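Local coordinates for protein epidermin leader peptide processing serine protease EpiP (Staphylococcus aureus subsp. aureus, PDB 3QFH) that probably cleaves the leader peptide from the precursor of the lantibiotic epidermin as a subtilisin-like serine endopeptidase, at residues I220-A223 and A224-N228; V285-K288 and Q289-K292; I396-Y400 and H401-H405; L439-A442 and N443-A446. All coordinates share one frame; numbering follows the deposited sequence.

The four contacts are local turns and helix ends, met in chain order 1, 2, 3, 4. Contact 1 closes helix 213-225, just before strand 230-233 of the parallel sheet of the subtilisin-like domain. Contact 2 starts the short helix 288-292, beyond strand 273-277 of the same sheet; its centre lies about 32 Å from that of contact 1, on the opposite side of the chain's centre. Contact 3 leaves helix 382-400, with its centre about 18 Å from that of contact 1. Contacts 3 and 4 touch, their centres about 17 Å apart: Y400 OH lies 3.3 Å from V441 N, probably hydrogen-bonded, linking the turn after helix 435-439 to the end of helix 382-400.

Contact 1: I220-A223 and A224-N228; sequences IVQA and ANDGN
Q222 reaches over the carboxylate of D226, four residues on and just past the end of helix 213-225, at the Schellman motif that ends this helix of the subtilisin-like domain. With CG anti to the backbone N (chi1 -175°) and the chain bent at chi2, the amide folds back so that Q222 NE2 donates to D226 OD1 at 2.9 Å. OD1 lies in the plane of the amide, but the donor comes from above the carboxylate plane, and the two planes stand 49° apart. The other oxygen, D226 OD2, is held by Y203 OH and a salt bridge to K149, which would favour the charged form. Beside this pair, V221 and N225 point the same way, V221 CG1 3.7 Å from N225 ND2, while N225 OD1 bonds Y266 OH. G227 takes up the positive phi of the Schellman motif, turning the chain out of the helix toward strand 230-233. N228 completes the motif: its N bonds A223 O at 3.2 Å. The same oxygen takes a second bond from N228 ND2 at 3.0 Å, arriving in the carbonyl plane on a lone pair.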
# COMPACT_ATOMS: atom_id res chain seq x y z
N ILE A 220 4.53 4.94 7.11
CA ILE A 220 3.83 3.94 7.91
C ILE A 220 3.88 4.34 9.38
O ILE A 220 2.88 4.27 10.09
CB ILE A 220 4.44 2.55 7.72
CG1 ILE A 220 4.20 2.10 6.28
CG2 ILE A 220 3.82 1.54 8.71
CD1 ILE A 220 4.83 0.80 5.96
N VAL A 221 5.05 4.75 9.85
CA VAL A 221 5.20 5.22 11.23
C VAL A 221 4.33 6.46 11.49
O VAL A 221 3.69 6.58 12.55
CB VAL A 221 6.69 5.52 11.54
CG1 VAL A 221 6.84 6.25 12.85
CG2 VAL A 221 7.52 4.21 11.56
N GLN A 222 4.32 7.38 10.54
CA GLN A 222 3.53 8.60 10.71
C GLN A 222 2.03 8.28 10.82
O GLN A 222 1.32 8.81 11.69
CB GLN A 222 3.77 9.56 9.55
CG GLN A 222 3.07 10.88 9.73
CD GLN A 222 3.61 11.63 10.92
OE1 GLN A 222 4.81 11.90 11.00
NE2 GLN A 222 2.74 11.97 11.86
N ALA A 223 1.56 7.41 9.93
CA ALA A 223 0.15 6.99 9.88
C ALA A 223 -0.26 6.33 11.19
O ALA A 223 -1.34 6.62 11.73
CB ALA A 223 -0.08 6.02 8.71
N ALA A 224 0.60 5.46 11.70
CA ALA A 224 0.36 4.78 12.96
C ALA A 224 0.38 5.77 14.11
O ALA A 224 -0.43 5.66 15.04
CB ALA A 224 1.39 3.67 13.18
N ASN A 225 1.28 6.75 14.08
CA ASN A 225 1.31 7.77 15.14
C ASN A 225 0.10 8.68 15.10
O ASN A 225 -0.32 9.20 16.13
CB ASN A 225 2.59 8.62 15.10
CG ASN A 225 3.82 7.87 15.61
OD1 ASN A 225 3.70 6.84 16.28
ND2 ASN A 225 5.00 8.39 15.30
N ASP A 226 -0.43 8.91 13.90
CA ASP A 226 -1.62 9.75 13.72
C ASP A 226 -2.93 9.04 14.09
O ASP A 226 -4.00 9.63 13.98
CB ASP A 226 -1.69 10.27 12.27
CG ASP A 226 -0.64 11.36 11.96
OD1 ASP A 226 0.04 11.84 12.88
OD2 ASP A 226 -0.53 11.74 10.76
N GLY A 227 -2.87 7.77 14.49
CA GLY A 227 -4.05 7.04 14.93
C GLY A 227 -4.90 6.42 13.84
O GLY A 227 -6.06 6.07 14.08
N ASN A 228 -4.34 6.27 12.64
CA ASN A 228 -5.03 5.59 11.54
C ASN A 228 -4.93 4.11 11.79
O ASN A 228 -3.85 3.54 11.69
CB ASN A 228 -4.35 5.89 10.21
CG ASN A 228 -4.40 7.33 9.85
OD1 ASN A 228 -5.44 7.84 9.45
ND2 ASN A 228 -3.26 8.00 9.95

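Contact 2: V285-K288 and Q289-K292; sequences VNDK and QKLK
D287 bends over the first turn of helix 288-292 and meets Q289 and K290 with its carboxylate. Its CB lies 4.2 Å from K290 CB. CG comes closer, 3.6 Å from the same K290 CB, since chi1 of 178° sets it anti to the backbone N and swings the carboxylate round toward the helix start. At the tip the two oxygens divide the work. OD1 accepts from K290 N at 3.1 Å through a nearly straight bond of 165°, yet the N-H comes from well above the carboxylate plane, 70° out of it. The same oxygen sits against Q289 CB. OD2 turns to the aliphatic part of K290, 3.5 Å from its CB and close to CE. The two side chains cross at about a right angle, and the K290 ammonium stays 4.1 Å from OD2, beyond salt-bridge range, so any attraction between the charges is probably modest.

Behind the cap, the backbone of D287 and K288 accepts from L291 N and K292 N, opening the helical pattern. L291 is buried, its CD1 3.4 Å from V285 O and its side chain against I283. K292 runs its CG past K288 O, and its NZ bonds G301 O. An aspartate just before the helix, accepting the backbone N-H three residues on, is the classic N-cap; here it starts a short surface helix after strand 273-277 of the subtilisin-like fold.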
# COMPACT_ATOMS: atom_id res chain seq x y z
N VAL A 285 4.99 -16.41 -5.92
CA VAL A 285 6.12 -15.91 -5.15
C VAL A 285 6.98 -16.99 -4.49
O VAL A 285 8.01 -16.66 -3.93
CB VAL A 285 5.68 -14.92 -4.09
CG1 VAL A 285 5.05 -13.70 -4.76
CG2 VAL A 285 4.75 -15.60 -3.09
N ASN A 286 6.55 -18.24 -4.53
CA ASN A 286 7.35 -19.33 -3.98
C ASN A 286 8.42 -19.78 -4.94
O ASN A 286 9.35 -20.47 -4.54
CB ASN A 286 6.47 -20.49 -3.58
CG ASN A 286 5.60 -20.14 -2.41
OD1 ASN A 286 6.10 -19.75 -1.37
ND2 ASN A 286 4.30 -20.25 -2.59
N ASP A 287 8.30 -19.37 -6.20
CA ASP A 287 9.30 -19.69 -7.22
C ASP A 287 10.42 -18.65 -7.13
O ASP A 287 10.32 -17.57 -7.73
CB ASP A 287 8.68 -19.67 -8.61
CG ASP A 287 9.69 -19.94 -9.72
OD1 ASP A 287 10.91 -19.92 -9.45
OD2 ASP A 287 9.26 -20.17 -10.87
N LYS A 288 11.48 -18.98 -6.40
CA LYS A 288 12.59 -18.06 -6.18
C LYS A 288 13.26 -17.60 -7.49
O LYS A 288 13.66 -16.44 -7.61
CB LYS A 288 13.65 -18.70 -5.27
CG LYS A 288 13.14 -19.26 -3.91
CD LYS A 288 14.31 -19.88 -3.10
CE LYS A 288 13.87 -20.71 -1.88
NZ LYS A 288 13.32 -22.06 -2.25
N GLN A 289 13.35 -18.51 -8.46
CA GLN A 289 13.98 -18.21 -9.76
C GLN A 289 13.25 -17.09 -10.48
O GLN A 289 13.86 -16.15 -10.98
CB GLN A 289 13.99 -19.44 -10.67
CG GLN A 289 14.65 -20.68 -10.08
CD GLN A 289 14.80 -21.80 -11.10
OE1 GLN A 289 15.01 -21.55 -12.29
NE2 GLN A 289 14.72 -23.05 -10.63
N LYS A 290 11.93 -17.20 -10.53
CA LYS A 290 11.12 -16.20 -11.19
C LYS A 290 11.19 -14.84 -10.48
O LYS A 290 11.08 -13.81 -11.13
CB LYS A 290 9.69 -16.69 -11.33
CG LYS A 290 8.88 -15.93 -12.36
CD LYS A 290 7.63 -16.70 -12.75
CE LYS A 290 7.97 -18.00 -13.49
NZ LYS A 290 6.76 -18.80 -13.81
N LEU A 291 11.38 -14.84 -9.16
CA LEU A 291 11.51 -13.58 -8.42
C LEU A 291 12.84 -12.88 -8.74
O LEU A 291 12.85 -11.70 -9.05
CB LEU A 291 11.38 -13.77 -6.90
CG LEU A 291 9.99 -13.95 -6.30
CD1 LEU A 291 10.09 -14.12 -4.78
CD2 LEU A 291 9.11 -12.76 -6.62
N LYS A 292 13.94 -13.61 -8.66
CA LYS A 292 15.27 -13.05 -8.98
C LYS A 292 15.27 -12.39 -10.35
O LYS A 292 15.92 -11.38 -10.57
CB LYS A 292 16.36 -14.12 -8.95
CG LYS A 292 16.51 -14.86 -7.63
CD LYS A 292 17.72 -15.79 -7.66
CE LYS A 292 17.65 -16.83 -6.55
NZ LYS A 292 17.52 -16.26 -5.19

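Contact 3: I396-Y400 and H401-H405; sequences IIDKY and HLEKH
L402 turns back across the C-terminal end of helix 382-400 of the subtilisin-like domain and lies obliquely over I396, its CD1 4.0 Å from I396 CG2. Its CG rests against Y400 CB at 3.9 Å, and CD2 approaches Y400 O, so the leucine touches both the isoleucine and the base of the tyrosine. The tyrosine ring itself leads away from this group; K399 CG lies over one of its faces, near the rim, and its hydroxyl is bonded to A438 O and V441 N. Next along the chain, E403 packs its CG on I397 CG2 at 3.4 Å. The glutamate chain bends at chi2 (138°), which carries the carboxylate round to that of D398. There D398 OD1 and E403 OE2 stand 3.3 Å apart, with the two carboxylate planes turned 70° from one another.

H401 leaves the helix with positive phi. Its imidazole folds back over the last turn, with K399 O above one face and a bound sulfate, probably from the crystallisation liquor, about 3 Å from the side chain. The backbone fixes the reversal: L402 N donates to I397 O at 3.0 Å, in the carbonyl plane on a lone pair, turning the chain toward helix 406-416.

D398 is anchored independently, OD1 by T124 OG1 and OD2 by N198 ND2. Two acidic oxygens so close would be expected to raise each other's proton affinity; if one group is protonated it is more probably the glutamate, because T124 and N198 would favour the charged D398.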
# COMPACT_ATOMS: atom_id res chain seq x y z
N ILE A 396 -15.54 -2.90 9.54
CA ILE A 396 -15.61 -3.98 10.53
C ILE A 396 -15.22 -3.48 11.93
O ILE A 396 -15.88 -3.78 12.92
CB ILE A 396 -14.74 -5.17 10.10
CG1 ILE A 396 -15.37 -5.85 8.88
CG2 ILE A 396 -14.59 -6.17 11.25
CD1 ILE A 396 -14.40 -6.76 8.10
N ILE A 397 -14.15 -2.70 11.99
CA ILE A 397 -13.72 -2.12 13.27
C ILE A 397 -14.82 -1.24 13.88
O ILE A 397 -15.11 -1.31 15.09
CB ILE A 397 -12.40 -1.33 13.11
CG1 ILE A 397 -11.25 -2.29 12.75
CG2 ILE A 397 -12.06 -0.59 14.42
CD1 ILE A 397 -9.94 -1.60 12.24
N ASP A 398 -15.45 -0.43 13.05
CA ASP A 398 -16.51 0.46 13.54
C ASP A 398 -17.82 -0.31 13.85
O ASP A 398 -18.48 -0.06 14.86
CB ASP A 398 -16.77 1.59 12.54
CG ASP A 398 -15.56 2.52 12.37
OD1 ASP A 398 -14.62 2.42 13.20
OD2 ASP A 398 -15.54 3.33 11.41
N LYS A 399 -18.15 -1.29 13.02
CA LYS A 399 -19.38 -2.05 13.20
C LYS A 399 -19.40 -2.89 14.48
O LYS A 399 -20.40 -2.93 15.16
CB LYS A 399 -19.61 -2.98 11.99
CG LYS A 399 -20.93 -3.75 11.99
CD LYS A 399 -22.13 -2.87 11.63
CE LYS A 399 -23.40 -3.69 11.56
NZ LYS A 399 -24.55 -2.96 10.94
N TYR A 400 -18.28 -3.53 14.80
CA TYR A 400 -18.21 -4.42 15.96
C TYR A 400 -17.40 -3.85 17.12
O TYR A 400 -17.18 -4.52 18.13
CB TYR A 400 -17.67 -5.80 15.51
CG TYR A 400 -18.48 -6.38 14.39
CD1 TYR A 400 -18.07 -6.23 13.08
CD2 TYR A 400 -19.70 -7.00 14.63
CE1 TYR A 400 -18.81 -6.74 12.02
CE2 TYR A 400 -20.47 -7.50 13.57
CZ TYR A 400 -20.01 -7.37 12.27
OH TYR A 400 -20.73 -7.85 11.19
N HIS A 401 -16.97 -2.59 16.97
CA HIS A 401 -16.23 -1.85 18.00
C HIS A 401 -14.95 -2.57 18.40
O HIS A 401 -14.73 -2.83 19.59
CB HIS A 401 -17.12 -1.63 19.22
CG HIS A 401 -18.49 -1.13 18.88
ND1 HIS A 401 -18.70 0.09 18.26
CD2 HIS A 401 -19.71 -1.68 19.05
CE1 HIS A 401 -19.99 0.26 18.07
NE2 HIS A 401 -20.63 -0.79 18.54
N LEU A 402 -14.09 -2.85 17.42
CA LEU A 402 -12.86 -3.60 17.66
C LEU A 402 -11.62 -2.71 17.71
O LEU A 402 -10.50 -3.17 17.46
CB LEU A 402 -12.68 -4.63 16.55
CG LEU A 402 -13.91 -5.50 16.30
CD1 LEU A 402 -13.69 -6.46 15.14
CD2 LEU A 402 -14.29 -6.26 17.57
N GLU A 403 -11.82 -1.43 18.03
CA GLU A 403 -10.70 -0.49 18.08
C GLU A 403 -9.56 -0.95 19.00
O GLU A 403 -8.39 -0.82 18.63
CB GLU A 403 -11.23 0.91 18.39
CG GLU A 403 -11.99 1.49 17.15
CD GLU A 403 -13.29 2.24 17.46
OE1 GLU A 403 -13.58 2.51 18.66
OE2 GLU A 403 -14.05 2.54 16.49
N LYS A 404 -9.89 -1.53 20.16
CA LYS A 404 -8.85 -2.01 21.09
C LYS A 404 -8.18 -3.32 20.63
O LYS A 404 -7.06 -3.61 21.03
CB LYS A 404 -9.36 -2.18 22.54
CG LYS A 404 -9.45 -0.85 23.35
CD LYS A 404 -10.85 -0.47 23.81
CE LYS A 404 -11.24 -1.25 25.08
NZ LYS A 404 -12.51 -0.77 25.74
N HIS A 405 -8.86 -4.10 19.79
CA HIS A 405 -8.31 -5.37 19.29
C HIS A 405 -8.46 -5.54 17.78
O HIS A 405 -9.21 -6.38 17.29
CB HIS A 405 -8.96 -6.53 20.02
CG HIS A 405 -8.76 -6.46 21.50
ND1 HIS A 405 -7.61 -6.89 22.11
CD2 HIS A 405 -9.56 -5.97 22.48
CE1 HIS A 405 -7.71 -6.69 23.42
NE2 HIS A 405 -8.88 -6.13 23.66

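Contact 4: L439-A442 and N443-A446; sequences LNVA and NQKA
N440 and N443 face each other across a type I beta turn, N440 to N443, that follows helix 435-439 near the C-terminus. One backbone bond closes the turn, and two side-chain amide bonds brace it. In the backbone bond N443 N gives to N440 O at 2.9 Å. The first amide bond joins N443 ND2 to N440 OD1 at 3.3 Å, in the carbonyl plane on a lone pair, though the two amide planes are 48° apart. In the second, Q444 NE2 meets V441 O at 2.8 Å; V441 O lies in the plane of the Q444 amide and the bond is nearly straight (167°). The bend at chi2 (-75°) brings the glutamine amide back over the turn.

Van der Waals packing comes from V441, which lies alongside Q444 pointing the same way, CG1 3.8 Å from NE2. Its side chain also packs on L412 and H416 of helix 406-416.

Outside bonds fix the base of the turn: N440 ND2 donates to Y436 O and D117 OD2. The N440 amide therefore works at both ends. Amide and backbone groups make the bonds within the turn, where only the outside partner D117 may carry a charge, and they would be expected to hold N443 and Q444 against it.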
# COMPACT_ATOMS: atom_id res chain seq x y z
N LEU A 439 -20.63 -7.25 7.25
CA LEU A 439 -21.49 -6.37 8.03
C LEU A 439 -22.73 -7.05 8.62
O LEU A 439 -23.44 -6.46 9.39
CB LEU A 439 -21.94 -5.18 7.17
CG LEU A 439 -20.79 -4.30 6.66
CD1 LEU A 439 -21.31 -3.18 5.75
CD2 LEU A 439 -20.01 -3.73 7.81
N ASN A 440 -22.97 -8.31 8.28
CA ASN A 440 -24.16 -8.96 8.78
C ASN A 440 -23.92 -10.21 9.64
O ASN A 440 -24.77 -11.11 9.67
CB ASN A 440 -25.08 -9.27 7.59
CG ASN A 440 -25.71 -8.01 7.03
OD1 ASN A 440 -26.56 -7.42 7.67
ND2 ASN A 440 -25.29 -7.60 5.83
N VAL A 441 -22.79 -10.26 10.34
CA VAL A 441 -22.47 -11.42 11.18
C VAL A 441 -23.48 -11.59 12.31
O VAL A 441 -23.79 -12.71 12.71
CB VAL A 441 -21.05 -11.33 11.77
CG1 VAL A 441 -20.76 -12.53 12.66
CG2 VAL A 441 -20.02 -11.24 10.63
N ALA A 442 -24.04 -10.49 12.81
CA ALA A 442 -25.04 -10.57 13.87
C ALA A 442 -26.39 -11.02 13.30
O ALA A 442 -27.26 -11.45 14.05
CB ALA A 442 -25.18 -9.23 14.60
N ASN A 443 -26.57 -10.92 11.99
CA ASN A 443 -27.83 -11.26 11.32
C ASN A 443 -27.72 -12.55 10.52
O ASN A 443 -27.91 -12.57 9.31
CB ASN A 443 -28.24 -10.10 10.40
CG ASN A 443 -28.42 -8.80 11.16
OD1 ASN A 443 -29.17 -8.73 12.13
ND2 ASN A 443 -27.73 -7.75 10.71
N GLN A 444 -27.39 -13.63 11.20
CA GLN A 444 -27.24 -14.92 10.55
C GLN A 444 -28.61 -15.43 10.16
O GLN A 444 -29.53 -15.35 10.96
CB GLN A 444 -26.64 -15.92 11.53
CG GLN A 444 -25.28 -15.56 12.03
CD GLN A 444 -24.21 -15.78 11.01
OE1 GLN A 444 -24.20 -16.79 10.31
NE2 GLN A 444 -23.27 -14.86 10.93
N LYS A 445 -28.75 -15.93 8.95
CA LYS A 445 -30.02 -16.49 8.53
C LYS A 445 -29.91 -18.01 8.38
O LYS A 445 -28.93 -18.53 7.84
CB LYS A 445 -30.53 -15.86 7.22
CG LYS A 445 -29.70 -16.16 5.97
CD LYS A 445 -30.41 -15.65 4.71
CE LYS A 445 -29.69 -16.07 3.44
NZ LYS A 445 -28.30 -15.54 3.37
N ALA A 446 -30.91 -18.70 8.90
CA ALA A 446 -30.99 -20.14 8.82
C ALA A 446 -31.30 -20.50 7.38
O ALA A 446 -32.21 -19.92 6.79
CB ALA A 446 -32.07 -20.66 9.74